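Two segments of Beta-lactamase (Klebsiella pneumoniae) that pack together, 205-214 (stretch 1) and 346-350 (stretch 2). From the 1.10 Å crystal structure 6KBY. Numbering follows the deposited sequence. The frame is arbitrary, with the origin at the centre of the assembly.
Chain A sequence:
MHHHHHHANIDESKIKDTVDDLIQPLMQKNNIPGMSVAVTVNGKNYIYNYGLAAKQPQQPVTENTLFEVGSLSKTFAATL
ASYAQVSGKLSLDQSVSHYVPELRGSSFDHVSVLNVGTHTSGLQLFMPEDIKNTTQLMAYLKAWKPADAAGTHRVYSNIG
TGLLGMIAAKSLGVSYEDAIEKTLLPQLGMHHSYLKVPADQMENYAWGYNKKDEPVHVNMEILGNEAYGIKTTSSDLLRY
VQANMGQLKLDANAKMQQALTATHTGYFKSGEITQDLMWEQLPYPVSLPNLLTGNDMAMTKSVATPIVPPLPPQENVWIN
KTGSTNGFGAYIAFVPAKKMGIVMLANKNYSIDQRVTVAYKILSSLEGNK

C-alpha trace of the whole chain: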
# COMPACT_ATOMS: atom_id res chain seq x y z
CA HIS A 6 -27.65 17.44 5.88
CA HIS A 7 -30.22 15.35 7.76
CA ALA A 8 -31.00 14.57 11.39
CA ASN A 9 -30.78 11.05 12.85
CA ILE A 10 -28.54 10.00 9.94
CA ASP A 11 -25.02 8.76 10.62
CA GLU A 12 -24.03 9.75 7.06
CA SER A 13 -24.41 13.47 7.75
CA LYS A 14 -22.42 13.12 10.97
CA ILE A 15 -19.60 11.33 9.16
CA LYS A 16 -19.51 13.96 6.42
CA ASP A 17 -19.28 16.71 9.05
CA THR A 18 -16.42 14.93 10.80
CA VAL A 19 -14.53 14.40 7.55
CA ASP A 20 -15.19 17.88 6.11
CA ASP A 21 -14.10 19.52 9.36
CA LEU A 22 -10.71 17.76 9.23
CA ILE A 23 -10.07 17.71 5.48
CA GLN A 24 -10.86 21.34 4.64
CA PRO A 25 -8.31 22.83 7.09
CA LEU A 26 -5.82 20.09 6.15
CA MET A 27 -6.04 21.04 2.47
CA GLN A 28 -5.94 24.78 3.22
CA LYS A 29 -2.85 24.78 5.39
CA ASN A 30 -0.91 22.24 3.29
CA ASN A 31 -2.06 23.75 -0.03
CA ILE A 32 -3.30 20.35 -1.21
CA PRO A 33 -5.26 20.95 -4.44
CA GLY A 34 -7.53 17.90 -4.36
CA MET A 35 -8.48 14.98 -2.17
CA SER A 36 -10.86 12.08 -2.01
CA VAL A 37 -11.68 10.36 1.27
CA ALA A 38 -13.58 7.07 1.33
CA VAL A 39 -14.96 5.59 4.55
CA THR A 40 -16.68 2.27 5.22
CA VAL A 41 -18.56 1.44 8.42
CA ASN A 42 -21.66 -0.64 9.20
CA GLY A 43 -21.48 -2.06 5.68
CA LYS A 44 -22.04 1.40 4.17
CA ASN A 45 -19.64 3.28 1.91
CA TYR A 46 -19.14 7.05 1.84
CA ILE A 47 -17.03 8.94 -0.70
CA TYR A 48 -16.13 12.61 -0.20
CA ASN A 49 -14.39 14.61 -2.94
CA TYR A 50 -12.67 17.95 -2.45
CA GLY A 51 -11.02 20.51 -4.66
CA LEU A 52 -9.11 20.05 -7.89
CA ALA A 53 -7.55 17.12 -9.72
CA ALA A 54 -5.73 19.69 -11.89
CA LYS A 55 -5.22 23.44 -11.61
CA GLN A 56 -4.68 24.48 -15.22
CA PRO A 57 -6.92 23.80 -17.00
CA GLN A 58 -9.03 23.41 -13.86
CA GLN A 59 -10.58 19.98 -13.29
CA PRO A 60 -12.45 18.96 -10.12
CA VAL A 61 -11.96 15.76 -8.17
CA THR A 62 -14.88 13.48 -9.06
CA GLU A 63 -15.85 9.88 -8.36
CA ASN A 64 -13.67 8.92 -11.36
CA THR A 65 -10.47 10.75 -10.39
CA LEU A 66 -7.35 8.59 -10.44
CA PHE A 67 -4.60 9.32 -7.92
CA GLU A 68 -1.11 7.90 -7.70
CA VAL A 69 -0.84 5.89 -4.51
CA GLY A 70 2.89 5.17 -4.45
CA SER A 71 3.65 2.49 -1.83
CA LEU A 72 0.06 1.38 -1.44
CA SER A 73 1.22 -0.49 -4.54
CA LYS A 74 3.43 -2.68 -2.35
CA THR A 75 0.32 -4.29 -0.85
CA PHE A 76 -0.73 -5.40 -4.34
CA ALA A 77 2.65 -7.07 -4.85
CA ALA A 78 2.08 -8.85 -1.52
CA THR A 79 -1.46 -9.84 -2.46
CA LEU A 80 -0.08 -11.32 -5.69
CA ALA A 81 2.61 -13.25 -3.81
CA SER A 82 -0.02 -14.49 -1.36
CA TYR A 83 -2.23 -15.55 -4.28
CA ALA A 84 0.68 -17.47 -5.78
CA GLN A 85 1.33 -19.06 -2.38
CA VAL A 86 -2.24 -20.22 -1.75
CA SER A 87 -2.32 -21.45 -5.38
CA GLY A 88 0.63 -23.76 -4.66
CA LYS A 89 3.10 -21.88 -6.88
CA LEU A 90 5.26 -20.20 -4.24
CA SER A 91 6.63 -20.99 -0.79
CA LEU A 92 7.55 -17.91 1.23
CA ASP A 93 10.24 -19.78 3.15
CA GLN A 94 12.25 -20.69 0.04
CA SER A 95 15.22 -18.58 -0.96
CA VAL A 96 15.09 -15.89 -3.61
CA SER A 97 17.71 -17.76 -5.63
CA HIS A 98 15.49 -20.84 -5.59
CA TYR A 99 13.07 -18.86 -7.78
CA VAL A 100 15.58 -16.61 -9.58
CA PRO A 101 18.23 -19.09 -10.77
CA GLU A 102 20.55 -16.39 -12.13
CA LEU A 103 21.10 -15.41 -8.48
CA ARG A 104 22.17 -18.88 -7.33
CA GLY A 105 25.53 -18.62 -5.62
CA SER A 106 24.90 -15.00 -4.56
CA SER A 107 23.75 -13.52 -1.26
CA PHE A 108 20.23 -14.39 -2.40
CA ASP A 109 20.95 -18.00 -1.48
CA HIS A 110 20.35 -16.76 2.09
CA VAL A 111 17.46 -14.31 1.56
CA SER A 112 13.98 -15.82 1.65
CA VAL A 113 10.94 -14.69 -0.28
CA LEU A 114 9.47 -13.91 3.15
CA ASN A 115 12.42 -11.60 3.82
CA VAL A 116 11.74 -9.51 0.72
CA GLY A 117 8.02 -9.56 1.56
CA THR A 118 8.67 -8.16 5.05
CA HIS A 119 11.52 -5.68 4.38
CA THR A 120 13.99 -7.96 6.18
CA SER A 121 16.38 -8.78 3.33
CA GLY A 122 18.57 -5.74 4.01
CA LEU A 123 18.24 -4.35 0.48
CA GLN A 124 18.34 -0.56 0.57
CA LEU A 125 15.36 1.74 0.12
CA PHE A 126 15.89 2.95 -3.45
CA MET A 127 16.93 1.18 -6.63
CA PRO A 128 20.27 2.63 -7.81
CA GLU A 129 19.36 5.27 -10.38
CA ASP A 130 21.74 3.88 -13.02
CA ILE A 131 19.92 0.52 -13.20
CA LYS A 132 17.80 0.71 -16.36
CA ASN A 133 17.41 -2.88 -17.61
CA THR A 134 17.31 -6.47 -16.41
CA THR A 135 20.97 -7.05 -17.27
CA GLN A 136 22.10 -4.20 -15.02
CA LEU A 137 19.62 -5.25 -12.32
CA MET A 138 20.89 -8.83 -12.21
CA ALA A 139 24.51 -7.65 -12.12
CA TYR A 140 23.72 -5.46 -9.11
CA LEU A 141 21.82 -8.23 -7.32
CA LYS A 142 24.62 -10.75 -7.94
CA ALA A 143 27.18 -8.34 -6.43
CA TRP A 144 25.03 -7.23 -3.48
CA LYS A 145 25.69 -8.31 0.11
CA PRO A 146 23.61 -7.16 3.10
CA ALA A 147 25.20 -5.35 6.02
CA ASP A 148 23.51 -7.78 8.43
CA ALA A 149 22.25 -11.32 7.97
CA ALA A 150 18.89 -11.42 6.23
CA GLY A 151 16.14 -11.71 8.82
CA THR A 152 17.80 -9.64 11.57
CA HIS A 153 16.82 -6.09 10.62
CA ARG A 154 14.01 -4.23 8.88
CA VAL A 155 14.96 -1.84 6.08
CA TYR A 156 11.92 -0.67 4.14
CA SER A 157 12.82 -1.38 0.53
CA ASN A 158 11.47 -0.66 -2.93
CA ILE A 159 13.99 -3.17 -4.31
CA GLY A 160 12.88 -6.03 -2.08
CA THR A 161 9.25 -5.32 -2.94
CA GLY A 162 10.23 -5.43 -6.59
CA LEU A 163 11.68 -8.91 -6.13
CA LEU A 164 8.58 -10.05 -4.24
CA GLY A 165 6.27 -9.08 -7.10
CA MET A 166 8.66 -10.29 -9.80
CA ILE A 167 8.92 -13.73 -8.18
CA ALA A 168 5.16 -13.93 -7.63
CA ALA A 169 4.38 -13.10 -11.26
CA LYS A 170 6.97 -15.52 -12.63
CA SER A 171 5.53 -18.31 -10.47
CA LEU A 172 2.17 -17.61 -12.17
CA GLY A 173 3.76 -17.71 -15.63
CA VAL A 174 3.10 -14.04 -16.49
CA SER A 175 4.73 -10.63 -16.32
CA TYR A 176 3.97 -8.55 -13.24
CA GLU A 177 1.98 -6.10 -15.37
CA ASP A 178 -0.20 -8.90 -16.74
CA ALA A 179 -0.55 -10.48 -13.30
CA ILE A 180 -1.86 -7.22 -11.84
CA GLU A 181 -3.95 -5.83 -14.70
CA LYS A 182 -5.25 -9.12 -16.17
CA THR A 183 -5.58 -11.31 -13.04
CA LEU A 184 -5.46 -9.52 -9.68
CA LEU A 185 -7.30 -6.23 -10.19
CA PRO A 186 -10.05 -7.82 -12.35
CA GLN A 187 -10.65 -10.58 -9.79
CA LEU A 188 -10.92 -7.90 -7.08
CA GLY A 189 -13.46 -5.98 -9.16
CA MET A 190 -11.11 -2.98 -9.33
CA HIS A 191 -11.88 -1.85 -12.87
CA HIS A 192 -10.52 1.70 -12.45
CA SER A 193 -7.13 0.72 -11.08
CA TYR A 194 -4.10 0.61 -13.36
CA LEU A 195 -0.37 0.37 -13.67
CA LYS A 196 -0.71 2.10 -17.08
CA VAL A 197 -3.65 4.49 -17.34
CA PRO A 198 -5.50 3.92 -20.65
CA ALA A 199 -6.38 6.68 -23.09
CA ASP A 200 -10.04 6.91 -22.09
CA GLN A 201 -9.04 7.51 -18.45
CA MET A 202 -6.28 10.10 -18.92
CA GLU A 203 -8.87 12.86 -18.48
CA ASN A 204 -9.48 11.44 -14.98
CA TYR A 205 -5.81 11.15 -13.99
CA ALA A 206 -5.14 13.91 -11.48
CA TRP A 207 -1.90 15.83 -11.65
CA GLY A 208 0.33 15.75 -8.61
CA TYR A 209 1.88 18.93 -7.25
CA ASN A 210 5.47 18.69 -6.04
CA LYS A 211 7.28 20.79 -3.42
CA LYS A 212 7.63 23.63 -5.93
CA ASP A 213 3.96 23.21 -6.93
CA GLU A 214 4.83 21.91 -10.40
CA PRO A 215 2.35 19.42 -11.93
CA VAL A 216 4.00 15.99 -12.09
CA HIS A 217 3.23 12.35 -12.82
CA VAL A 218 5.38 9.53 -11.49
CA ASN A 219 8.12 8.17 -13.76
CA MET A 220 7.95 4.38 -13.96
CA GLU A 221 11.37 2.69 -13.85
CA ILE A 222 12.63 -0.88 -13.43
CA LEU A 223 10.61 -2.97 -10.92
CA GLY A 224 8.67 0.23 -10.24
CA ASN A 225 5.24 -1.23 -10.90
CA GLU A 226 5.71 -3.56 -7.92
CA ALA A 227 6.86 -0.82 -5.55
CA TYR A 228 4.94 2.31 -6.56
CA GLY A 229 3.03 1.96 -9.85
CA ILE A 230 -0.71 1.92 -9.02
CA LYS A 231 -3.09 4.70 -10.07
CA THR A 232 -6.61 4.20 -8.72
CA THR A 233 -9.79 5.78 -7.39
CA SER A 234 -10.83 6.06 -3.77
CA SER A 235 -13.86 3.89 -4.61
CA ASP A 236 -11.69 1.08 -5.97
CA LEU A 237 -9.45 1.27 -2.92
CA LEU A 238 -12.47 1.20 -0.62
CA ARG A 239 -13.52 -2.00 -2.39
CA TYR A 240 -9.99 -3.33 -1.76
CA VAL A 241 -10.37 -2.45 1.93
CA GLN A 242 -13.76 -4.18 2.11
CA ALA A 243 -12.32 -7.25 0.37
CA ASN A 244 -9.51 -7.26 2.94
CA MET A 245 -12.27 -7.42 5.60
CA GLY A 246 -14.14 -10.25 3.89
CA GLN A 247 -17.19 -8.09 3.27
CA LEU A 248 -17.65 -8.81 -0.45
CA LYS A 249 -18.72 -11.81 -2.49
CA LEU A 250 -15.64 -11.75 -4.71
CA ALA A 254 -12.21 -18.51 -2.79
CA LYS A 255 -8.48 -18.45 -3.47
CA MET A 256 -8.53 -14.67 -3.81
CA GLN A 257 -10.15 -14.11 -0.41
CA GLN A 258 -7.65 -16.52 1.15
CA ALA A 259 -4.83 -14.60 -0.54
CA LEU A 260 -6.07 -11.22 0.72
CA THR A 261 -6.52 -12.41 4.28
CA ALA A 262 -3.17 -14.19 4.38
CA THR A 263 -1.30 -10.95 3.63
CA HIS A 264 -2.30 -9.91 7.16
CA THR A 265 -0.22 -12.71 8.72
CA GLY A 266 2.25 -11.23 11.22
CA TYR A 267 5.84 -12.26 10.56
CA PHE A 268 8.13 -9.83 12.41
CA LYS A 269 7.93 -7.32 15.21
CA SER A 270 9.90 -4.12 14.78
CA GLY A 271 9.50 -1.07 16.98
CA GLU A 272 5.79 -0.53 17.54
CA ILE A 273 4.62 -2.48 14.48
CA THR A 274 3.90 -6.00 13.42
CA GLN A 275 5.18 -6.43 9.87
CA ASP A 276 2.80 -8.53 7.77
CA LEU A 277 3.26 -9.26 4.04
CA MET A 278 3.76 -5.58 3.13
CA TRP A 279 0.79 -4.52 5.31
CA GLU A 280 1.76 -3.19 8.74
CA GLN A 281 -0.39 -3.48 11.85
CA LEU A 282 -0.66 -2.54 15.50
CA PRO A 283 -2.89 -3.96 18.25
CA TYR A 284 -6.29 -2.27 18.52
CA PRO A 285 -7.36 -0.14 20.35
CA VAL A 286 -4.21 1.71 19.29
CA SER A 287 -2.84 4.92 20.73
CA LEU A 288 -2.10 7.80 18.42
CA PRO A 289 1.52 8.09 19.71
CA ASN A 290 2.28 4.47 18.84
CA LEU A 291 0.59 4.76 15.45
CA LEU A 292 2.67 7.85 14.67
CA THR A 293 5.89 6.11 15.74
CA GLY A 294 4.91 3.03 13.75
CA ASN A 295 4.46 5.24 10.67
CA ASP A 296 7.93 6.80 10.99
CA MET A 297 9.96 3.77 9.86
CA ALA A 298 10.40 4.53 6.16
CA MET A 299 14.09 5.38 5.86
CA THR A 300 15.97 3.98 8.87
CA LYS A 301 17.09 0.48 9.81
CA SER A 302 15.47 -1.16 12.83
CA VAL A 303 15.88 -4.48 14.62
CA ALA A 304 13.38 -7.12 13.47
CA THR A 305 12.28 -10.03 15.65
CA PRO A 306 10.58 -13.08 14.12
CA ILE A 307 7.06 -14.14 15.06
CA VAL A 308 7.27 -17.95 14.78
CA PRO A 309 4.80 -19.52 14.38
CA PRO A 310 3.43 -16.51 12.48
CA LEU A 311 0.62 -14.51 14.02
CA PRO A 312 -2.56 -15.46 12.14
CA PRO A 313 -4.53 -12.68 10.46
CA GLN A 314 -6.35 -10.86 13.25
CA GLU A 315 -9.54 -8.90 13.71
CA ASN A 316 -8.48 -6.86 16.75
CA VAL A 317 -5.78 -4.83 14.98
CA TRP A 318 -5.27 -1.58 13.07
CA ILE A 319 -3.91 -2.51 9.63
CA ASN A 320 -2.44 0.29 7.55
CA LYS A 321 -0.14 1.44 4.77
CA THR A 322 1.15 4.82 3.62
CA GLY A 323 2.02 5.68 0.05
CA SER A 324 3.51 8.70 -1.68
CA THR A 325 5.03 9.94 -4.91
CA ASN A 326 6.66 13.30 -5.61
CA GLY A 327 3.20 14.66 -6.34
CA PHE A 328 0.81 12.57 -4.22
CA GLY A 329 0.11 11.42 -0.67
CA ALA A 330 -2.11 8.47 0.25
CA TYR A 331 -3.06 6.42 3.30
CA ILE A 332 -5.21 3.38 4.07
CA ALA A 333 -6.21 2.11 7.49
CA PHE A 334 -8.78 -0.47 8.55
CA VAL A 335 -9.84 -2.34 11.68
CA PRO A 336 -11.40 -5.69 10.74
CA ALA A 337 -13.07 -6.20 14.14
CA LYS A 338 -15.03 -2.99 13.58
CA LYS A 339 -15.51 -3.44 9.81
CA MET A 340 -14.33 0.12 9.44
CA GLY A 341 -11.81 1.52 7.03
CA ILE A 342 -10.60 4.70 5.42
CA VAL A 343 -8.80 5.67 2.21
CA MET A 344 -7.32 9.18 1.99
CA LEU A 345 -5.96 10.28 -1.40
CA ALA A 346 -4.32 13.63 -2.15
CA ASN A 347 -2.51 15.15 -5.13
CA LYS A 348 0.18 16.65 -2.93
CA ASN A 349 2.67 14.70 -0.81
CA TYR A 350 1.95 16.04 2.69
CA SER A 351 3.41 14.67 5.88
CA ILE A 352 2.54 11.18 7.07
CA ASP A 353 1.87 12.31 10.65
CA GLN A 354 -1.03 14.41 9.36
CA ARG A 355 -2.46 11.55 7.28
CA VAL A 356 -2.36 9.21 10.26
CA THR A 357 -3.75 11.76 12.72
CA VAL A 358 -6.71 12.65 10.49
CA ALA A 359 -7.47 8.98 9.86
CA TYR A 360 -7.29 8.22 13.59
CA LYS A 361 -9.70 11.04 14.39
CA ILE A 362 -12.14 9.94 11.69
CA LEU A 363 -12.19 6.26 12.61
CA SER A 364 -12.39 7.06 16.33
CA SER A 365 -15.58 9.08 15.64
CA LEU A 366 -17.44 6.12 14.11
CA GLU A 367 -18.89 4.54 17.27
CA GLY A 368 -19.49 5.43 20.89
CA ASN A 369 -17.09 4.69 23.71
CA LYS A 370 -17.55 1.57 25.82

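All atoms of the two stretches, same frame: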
# COMPACT_ATOMS: atom_id res chain seq x y z
N TYR A 205 -7.05 11.35 -14.73
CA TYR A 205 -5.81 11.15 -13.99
C TYR A 205 -5.36 12.49 -13.44
O TYR A 205 -4.90 13.37 -14.18
CB TYR A 205 -4.78 10.53 -14.94
CG TYR A 205 -3.43 10.14 -14.38
CD1 TYR A 205 -3.13 10.21 -13.02
CD2 TYR A 205 -2.43 9.70 -15.25
CE1 TYR A 205 -1.87 9.86 -12.55
CE2 TYR A 205 -1.19 9.34 -14.79
CZ TYR A 205 -0.90 9.42 -13.45
OH TYR A 205 0.35 9.06 -13.03
N ALA A 206 -5.53 12.67 -12.13
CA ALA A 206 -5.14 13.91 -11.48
C ALA A 206 -3.66 14.17 -11.70
O ALA A 206 -2.86 13.24 -11.85
CB ALA A 206 -5.39 13.80 -9.97
N TRP A 207 -3.29 15.45 -11.71
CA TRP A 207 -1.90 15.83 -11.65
C TRP A 207 -1.47 15.94 -10.19
O TRP A 207 -2.26 16.34 -9.33
CB TRP A 207 -1.67 17.16 -12.38
CG TRP A 207 -1.70 16.96 -13.86
CD1 TRP A 207 -2.77 17.09 -14.69
CD2 TRP A 207 -0.61 16.51 -14.68
NE1 TRP A 207 -2.40 16.78 -15.99
CE2 TRP A 207 -1.08 16.42 -16.00
CE3 TRP A 207 0.72 16.19 -14.41
CZ2 TRP A 207 -0.26 16.03 -17.06
CZ3 TRP A 207 1.53 15.80 -15.47
CH2 TRP A 207 1.04 15.72 -16.77
N GLY A 208 -0.24 15.52 -9.92
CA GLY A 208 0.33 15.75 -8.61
C GLY A 208 1.07 17.06 -8.58
O GLY A 208 1.51 17.56 -9.61
N TYR A 209 1.21 17.64 -7.40
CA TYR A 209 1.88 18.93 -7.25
C TYR A 209 3.04 18.78 -6.29
O TYR A 209 2.84 18.45 -5.11
CB TYR A 209 0.87 20.02 -6.86
CG TYR A 209 -0.06 20.25 -8.03
CD1 TYR A 209 -1.20 19.47 -8.20
CD2 TYR A 209 0.26 21.16 -9.03
CE1 TYR A 209 -2.02 19.62 -9.30
CE2 TYR A 209 -0.56 21.33 -10.13
CZ TYR A 209 -1.69 20.56 -10.26
OH TYR A 209 -2.50 20.71 -11.36
N ASN A 210 4.26 18.97 -6.80
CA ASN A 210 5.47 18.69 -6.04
C ASN A 210 5.76 19.83 -5.06
O ASN A 210 4.95 20.74 -4.88
CB ASN A 210 6.63 18.33 -6.96
CG ASN A 210 7.14 19.51 -7.78
OD1 ASN A 210 6.74 20.65 -7.56
ND2 ASN A 210 8.03 19.23 -8.73
N LYS A 211 6.94 19.79 -4.43
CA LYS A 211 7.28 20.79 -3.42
C LYS A 211 7.31 22.19 -3.99
O LYS A 211 7.04 23.16 -3.27
CB LYS A 211 8.63 20.46 -2.79
CG LYS A 211 8.62 19.25 -1.89
CD LYS A 211 10.00 19.05 -1.32
CE LYS A 211 10.06 17.84 -0.41
NZ LYS A 211 11.39 17.75 0.24
N LYS A 212 7.66 22.34 -5.27
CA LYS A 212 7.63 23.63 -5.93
C LYS A 212 6.32 23.87 -6.67
O LYS A 212 6.23 24.80 -7.48
CB LYS A 212 8.85 23.79 -6.84
CG LYS A 212 10.14 23.91 -6.04
CD LYS A 212 11.37 24.07 -6.91
CE LYS A 212 12.63 24.17 -6.04
NZ LYS A 212 13.87 24.30 -6.84
N ASP A 213 5.30 23.05 -6.38
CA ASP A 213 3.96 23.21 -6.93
C ASP A 213 3.91 23.05 -8.45
O ASP A 213 3.02 23.58 -9.12
CB ASP A 213 3.27 24.49 -6.45
CG ASP A 213 2.87 24.40 -4.99
OD1 ASP A 213 2.25 23.37 -4.62
OD2 ASP A 213 3.17 25.33 -4.21
N GLU A 214 4.83 22.29 -8.99
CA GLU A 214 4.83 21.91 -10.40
C GLU A 214 3.96 20.67 -10.59
O GLU A 214 4.02 19.74 -9.78
CB GLU A 214 6.25 21.59 -10.85
CG GLU A 214 7.22 22.76 -10.73
CD GLU A 214 8.68 22.35 -10.84
OE1 GLU A 214 9.00 21.16 -10.60
OE2 GLU A 214 9.52 23.21 -11.17
N ALA A 346 -4.61 12.22 -1.90
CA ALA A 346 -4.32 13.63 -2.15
C ALA A 346 -3.34 13.74 -3.31
O ALA A 346 -2.46 12.89 -3.48
CB ALA A 346 -3.68 14.29 -0.93
N ASN A 347 -3.46 14.83 -4.07
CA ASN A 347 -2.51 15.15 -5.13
C ASN A 347 -1.46 16.18 -4.68
O ASN A 347 -1.02 17.04 -5.46
CB ASN A 347 -3.19 15.53 -6.44
CG ASN A 347 -4.03 16.78 -6.34
OD1 ASN A 347 -4.24 17.31 -5.25
ND2 ASN A 347 -4.53 17.25 -7.48
N LYS A 348 -1.06 16.07 -3.42
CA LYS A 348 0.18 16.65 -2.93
C LYS A 348 0.70 15.71 -1.86
O LYS A 348 -0.09 15.12 -1.12
CB LYS A 348 -0.01 18.06 -2.37
CG LYS A 348 1.26 18.67 -1.79
CD LYS A 348 1.10 20.14 -1.46
CE LYS A 348 1.21 21.00 -2.70
NZ LYS A 348 2.62 21.03 -3.21
N ASN A 349 2.02 15.54 -1.81
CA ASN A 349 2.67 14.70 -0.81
C ASN A 349 2.82 15.54 0.46
O ASN A 349 3.76 16.34 0.58
CB ASN A 349 4.02 14.24 -1.35
CG ASN A 349 4.78 13.35 -0.38
OD1 ASN A 349 4.45 13.24 0.80
ND2 ASN A 349 5.83 12.72 -0.89
N TYR A 350 1.90 15.37 1.40
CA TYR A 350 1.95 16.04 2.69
C TYR A 350 2.29 15.03 3.78
O TYR A 350 2.19 13.82 3.58
CB TYR A 350 0.63 16.78 2.97
CG TYR A 350 -0.54 15.84 3.20
CD1 TYR A 350 -1.14 15.17 2.14
CD2 TYR A 350 -1.03 15.63 4.47
CE1 TYR A 350 -2.20 14.31 2.35
CE2 TYR A 350 -2.09 14.77 4.69
CZ TYR A 350 -2.67 14.11 3.63
OH TYR A 350 -3.71 13.25 3.87
O HOH W 1 3.94 16.86 -3.41

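The contact is small, 284 Å² summed over both sides, and it relies on polar groups placed precisely against backbone. Stretch 2 enters through Ala-346, which is buried but has no atom within reach of stretch 1; the work begins one residue later.

Asn-347 faces stretch 1 with both its backbone and its side chain. Its carbonyl accepts a hydrogen bond from the backbone of the other segment, Tyr-209 N to Asn-347 O at 3.0 Å. Its CA-to-CB bond points toward stretch 1, and with chi1 in the p well the amide reaches back along stretch 1, to the loop residue just before its short strand, where Asn-347 ND2 makes a weak hydrogen bond to Trp-207 O at 3.1 Å, bent to 129°. One residue thus serves as acceptor and donor to backbone groups two positions apart. Burial of an asparagine here is affordable because its side-chain oxygen and nitrogen also find hydrogen-bond partners elsewhere in the structure. The neighbours are compact where the asparagine lies: Ala-206 CB is 4.3 Å from Asn-347 ND2, and Gly-208 CA comes to 3.7 Å from Asn-347 O. The Tyr-209 ring presents its edge to that same carbonyl, and Tyr-209 CE1 lies 3.9 Å from Asn-347 ND2.

Lys-348 supplies the charged half of the contact. Its CA-to-CB bond points sideways, but the chain, extended through chi1 and chi2 (both t), then turns through two m torsions, bringing the ammonium to stretch 1. There Lys-348 NZ forms a salt bridge with Asp-213 OD1 at 2.8 Å and donates a hydrogen bond to Tyr-209 O at 3.2 Å; Asn-210 O lies 2.9 Å from Lys-348 NZ. A lysine suits a site that gathers a carboxylate and main-chain carbonyls around one point.

That site is shaped by the type I turn from Asn-210 to Asp-213. Asp-213 N donates to Asn-210 O at 2.8 Å, while Asn-210 OD1 accepts from Glu-214 N at 2.9 Å, so the asparagine braces the turn that carries the aspartate. Asp-213 itself has positive phi (64°), and its m side chain brings the carboxylate to the lysine. Lys-211 and Lys-212 point away from stretch 2, leaving the ammonium site to Lys-348.

At Asn-349 direct contact gives way to solvent. Asn-349 N and Tyr-209 O are 4.5 Å apart, and water 1 spans the gap, donating to Tyr-209 O at 2.6 Å and accepting from Asn-349 N at 2.8 Å. Tyr-350 has already left the contact.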